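Local coordinates for protein carbonic anhydrase (Porphyridium purpureum, PDB 1DDZ) that probably catalyses the reversible hydration of carbon dioxide to hydrogencarbonate and a proton, using two zinc sites in each chain, at residues D330-A335 against Y468-G473; R78-Q83 against L341-V346. All blocks are in the same frame, centred on the assembly; numbering follows the deposited sequence.

Contact 1. Residues D330-A335 against Y468-G473. With ZN (zinc ion), chain D.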
# COMPACT_ATOMS: atom_id res chain seq x y z
N ASP A 330 -6.50 18.28 5.67
CA ASP A 330 -7.11 19.61 5.62
C ASP A 330 -6.39 20.54 6.62
O ASP A 330 -6.12 21.72 6.33
CB ASP A 330 -8.60 19.56 5.90
CG ASP A 330 -9.38 18.89 4.76
OD1 ASP A 330 -9.05 19.15 3.58
OD2 ASP A 330 -10.28 18.10 5.03
N SER A 331 -6.18 20.02 7.83
CA SER A 331 -5.44 20.71 8.89
C SER A 331 -5.56 22.23 9.07
O SER A 331 -4.61 22.96 8.85
CB SER A 331 -3.93 20.34 8.79
OG SER A 331 -3.57 19.93 7.46
N ARG A 332 -6.70 22.73 9.53
CA ARG A 332 -6.73 24.17 9.70
C ARG A 332 -6.06 24.63 11.01
O ARG A 332 -6.01 25.82 11.30
CB ARG A 332 -8.13 24.77 9.49
CG ARG A 332 -8.07 26.27 9.19
CD ARG A 332 -9.26 26.74 8.40
NE ARG A 332 -9.17 26.39 6.97
CZ ARG A 332 -8.66 27.20 6.01
NH1 ARG A 332 -8.16 28.40 6.31
NH2 ARG A 332 -8.80 26.89 4.71
N VAL A 333 -5.56 23.70 11.83
CA VAL A 333 -4.82 24.07 13.05
C VAL A 333 -3.72 23.04 13.34
O VAL A 333 -3.98 21.84 13.26
CB VAL A 333 -5.66 24.15 14.34
CG1 VAL A 333 -4.86 24.81 15.43
CG2 VAL A 333 -6.97 24.93 14.07
N PRO A 334 -2.48 23.50 13.59
CA PRO A 334 -1.41 22.54 13.88
C PRO A 334 -1.74 21.76 15.15
O PRO A 334 -2.26 22.32 16.12
CB PRO A 334 -0.19 23.43 14.06
CG PRO A 334 -0.43 24.52 13.07
CD PRO A 334 -1.90 24.84 13.33
N ALA A 335 -1.44 20.46 15.15
CA ALA A 335 -1.73 19.60 16.28
C ALA A 335 -1.20 20.14 17.60
O ALA A 335 -1.95 20.24 18.58
CB ALA A 335 -1.18 18.20 16.03
N TYR A 468 -13.50 18.61 16.23
CA TYR A 468 -13.70 20.02 16.52
C TYR A 468 -14.18 20.75 15.30
O TYR A 468 -14.12 20.22 14.19
CB TYR A 468 -12.40 20.67 17.02
CG TYR A 468 -11.37 20.88 15.94
CD1 TYR A 468 -11.26 22.11 15.28
CD2 TYR A 468 -10.51 19.86 15.57
CE1 TYR A 468 -10.30 22.31 14.28
CE2 TYR A 468 -9.55 20.06 14.58
CZ TYR A 468 -9.45 21.28 13.94
OH TYR A 468 -8.47 21.46 12.99
N GLY A 469 -14.72 21.95 15.53
CA GLY A 469 -15.18 22.80 14.45
C GLY A 469 -14.22 23.97 14.47
O GLY A 469 -13.91 24.48 15.54
N VAL A 470 -13.71 24.36 13.30
CA VAL A 470 -12.73 25.45 13.20
C VAL A 470 -13.32 26.80 13.67
O VAL A 470 -12.60 27.69 14.10
CB VAL A 470 -12.16 25.52 11.75
CG1 VAL A 470 -13.22 25.98 10.77
CG2 VAL A 470 -10.90 26.35 11.70
N GLY A 471 -14.64 26.89 13.68
CA GLY A 471 -15.32 28.10 14.12
C GLY A 471 -15.09 28.41 15.58
O GLY A 471 -15.27 29.56 15.98
N ASP A 472 -14.75 27.40 16.37
CA ASP A 472 -14.46 27.60 17.80
C ASP A 472 -13.19 26.91 18.30
O ASP A 472 -12.79 27.15 19.42
CB ASP A 472 -15.65 27.19 18.70
CG ASP A 472 -16.05 25.71 18.55
OD1 ASP A 472 -17.22 25.39 18.83
OD2 ASP A 472 -15.21 24.87 18.14
N GLY A 473 -12.60 26.03 17.51
CA GLY A 473 -11.38 25.35 17.92
C GLY A 473 -11.47 24.57 19.21
O GLY A 473 -10.46 24.28 19.84
ZN ZN D . -10.61 17.01 6.45
O HOH W 1 -9.10 21.80 10.28

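Contact 2. Residues R78-Q83 against L341-V346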
# COMPACT_ATOMS: atom_id res chain seq x y z
N ARG A 78 9.36 19.31 13.86
CA ARG A 78 9.23 20.34 14.87
C ARG A 78 8.73 21.67 14.38
O ARG A 78 8.73 22.63 15.14
CB ARG A 78 10.55 20.55 15.63
CG ARG A 78 11.04 19.28 16.30
CD ARG A 78 12.41 19.47 16.88
NE ARG A 78 12.72 18.47 17.90
CZ ARG A 78 13.91 18.31 18.46
NH1 ARG A 78 14.93 19.09 18.09
NH2 ARG A 78 14.09 17.40 19.41
N VAL A 79 8.31 21.76 13.13
CA VAL A 79 7.77 23.02 12.64
C VAL A 79 6.60 22.85 11.68
O VAL A 79 6.70 22.17 10.67
CB VAL A 79 8.84 23.91 11.96
CG1 VAL A 79 8.29 25.32 11.77
CG2 VAL A 79 10.12 23.94 12.79
N PRO A 80 5.44 23.45 12.03
CA PRO A 80 4.27 23.35 11.15
C PRO A 80 4.58 23.97 9.77
O PRO A 80 5.21 25.03 9.67
CB PRO A 80 3.21 24.14 11.93
CG PRO A 80 3.56 23.82 13.35
CD PRO A 80 5.06 24.03 13.33
N ALA A 81 4.10 23.30 8.74
CA ALA A 81 4.31 23.71 7.37
C ALA A 81 3.91 25.14 7.09
O ALA A 81 4.68 25.88 6.46
CB ALA A 81 3.57 22.77 6.45
N ASN A 82 2.72 25.55 7.54
CA ASN A 82 2.24 26.92 7.30
C ASN A 82 3.16 27.94 7.93
O ASN A 82 3.39 28.99 7.37
CB ASN A 82 0.82 27.12 7.82
CG ASN A 82 0.73 27.13 9.33
OD1 ASN A 82 0.89 26.09 9.97
ND2 ASN A 82 0.55 28.31 9.92
N GLN A 83 3.76 27.57 9.05
CA GLN A 83 4.68 28.44 9.78
C GLN A 83 5.94 28.68 8.95
O GLN A 83 6.33 29.83 8.70
CB GLN A 83 5.05 27.76 11.08
CG GLN A 83 5.38 28.69 12.20
CD GLN A 83 4.67 28.30 13.46
OE1 GLN A 83 3.46 28.28 13.49
NE2 GLN A 83 5.43 27.96 14.49
N LEU A 341 0.73 22.88 22.99
CA LEU A 341 2.06 22.29 23.21
C LEU A 341 3.04 22.86 22.22
O LEU A 341 2.70 23.17 21.09
CB LEU A 341 2.05 20.78 23.01
CG LEU A 341 1.34 19.83 23.97
CD1 LEU A 341 1.68 18.41 23.58
CD2 LEU A 341 1.75 20.11 25.40
N PRO A 342 4.32 22.91 22.61
CA PRO A 342 5.43 23.41 21.81
C PRO A 342 5.58 22.64 20.51
O PRO A 342 5.35 21.42 20.46
CB PRO A 342 6.62 23.18 22.71
CG PRO A 342 6.04 23.36 24.07
CD PRO A 342 4.77 22.57 23.97
N ALA A 343 5.96 23.36 19.47
CA ALA A 343 6.17 22.76 18.16
C ALA A 343 7.16 21.59 18.31
O ALA A 343 8.29 21.80 18.74
CB ALA A 343 6.73 23.80 17.20
N GLY A 344 6.71 20.38 18.01
CA GLY A 344 7.61 19.25 18.13
C GLY A 344 7.43 18.36 19.34
O GLY A 344 8.27 17.51 19.63
N GLU A 345 6.36 18.56 20.08
CA GLU A 345 6.14 17.67 21.20
C GLU A 345 5.07 16.68 20.83
O GLU A 345 4.69 15.83 21.62
CB GLU A 345 5.82 18.44 22.46
CG GLU A 345 7.07 19.04 23.05
CD GLU A 345 6.85 19.69 24.39
OE1 GLU A 345 5.71 19.66 24.91
OE2 GLU A 345 7.84 20.24 24.94
N VAL A 346 4.61 16.77 19.58
CA VAL A 346 3.62 15.83 19.07
C VAL A 346 4.06 15.30 17.70
O VAL A 346 4.56 16.05 16.87
CB VAL A 346 2.12 16.38 19.13
CG1 VAL A 346 2.04 17.78 19.67
CG2 VAL A 346 1.43 16.27 17.82

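Contact 1. Residues D330-A335 against Y468-G473
Arg332 and Val333 of the zinc-site loop in the second half of the chain pack on Tyr468 and Val470, where the chain leaves strand 462-468 for a second loop. The first loop carries the Cys-x-Asp-x-Arg sequence of beta-class carbonic anhydrases. Its Asp330 binds the zinc ion through OD2 at 1.8 Å, and Cys328, His384 and Cys387 complete the site.

Two residues further on, Arg332 offers its hydrocarbon part to the second loop. With CG set anti to the backbone N (chi1 -160°), CB, CG and CD cross one methyl of Val470 at a slant, and Arg332 CD is the nearest of them at 3.7 Å from Val470 CG2. The chain then bends at chi3 (-78°), and NH2 makes a weak hydrogen bond to Gln65 O.

Tyr468 approaches the same backbone with its hydroxyl end. One water lies in between, 2.7 Å from Arg332 N, from which it accepts a hydrogen bond, and 2.8 Å from Tyr468 OH. The polar link between this backbone and the phenol thus runs through a water. Val333 comes in obliquely beside the phenol, its CG2 3.9 Å from Tyr468 OH and 4.2 Å from Tyr468 CE1, which makes an apolar flank for the hydroxyl.

Beyond Val470 the second loop curls back on itself: Gly469 O accepts from both Asp472 N and Gly473 N, the latter at 2.8 Å. A salt bridge from Asp472 OD1 to Arg476 NH2 ties the loop to the start of strand 476-481.

Helix 57-62 lies against both loops, with Leu61 touching Arg332, Val333 and Val470. Pro334 sits at the N-cap position of helix 335-338, and Ala335 rests on Val348 of strand 346-351.

Contact 2. Residues R78-Q83 against L341-V346
Ala343 presses its methyl group against the backbone of Arg78, with Ala343 CB only 3.1 Å from Arg78 O, a tight fit for a carbon and a carbonyl oxygen. The same methyl meets the ring of Pro80 more loosely, at 4.2 Å from Pro80 CD. Next to it, Gly344 lies so close that the two main chains touch: Gly344 CA is 3.8 Å from Arg78 CA and 3.9 Å from Arg78 CG. The Arg78 side chain starts out over this glycine, its CG anti to the carbonyl carbon (chi1 -58°), and then runs extended from CG to NE. The contact is therefore made by the base of the arginine, while its guanidinium lies well beyond the turn.

What presents Ala343 and Gly344 is a type II beta turn from Pro342 to Glu345, closed by Glu345 N donating to Pro342 O at 3.1 Å. Gly344 takes the third position, with the positive phi (104°) usual there. Arg78 belongs to the Cys-x-Asp-x-Arg sequence of the other zinc site in the chain, with Cys74 and Asp76 among the metal ligands, and its side chain stays about 9 Å from a zinc ion. The turn from the second half of the chain thus packs on the zinc-site loop of the first.

Further out, Arg78 also touches Val216 and Thr318, and Glu345 OE2 makes a weak hydrogen bond to Thr318 OG1. Pro80, the N-cap residue of helix 81-84, leans on Asn336, while Asn336 ND2 donates to Leu341 O just ahead of the turn.

From the N terminus, the chain first lays down 78-83 beside the first zinc site and then travels some 250 residues before reaching 330-335, the matching loop of the second site. A short helix later, 341-346 returns to 78-83 and closes contact 2. Only after most of the second half has been built does 468-473 come back to 330-335 and close contact 1, so the two closures cross. Contact 1 joins elements around the second zinc site and its five-stranded sheet; contact 2 bridges the two halves of the chain. They meet directly: Pro334 CG packs on Pro80 CB at 3.8 Å and Ala335 CB on Val346 CG2 at 3.7 Å.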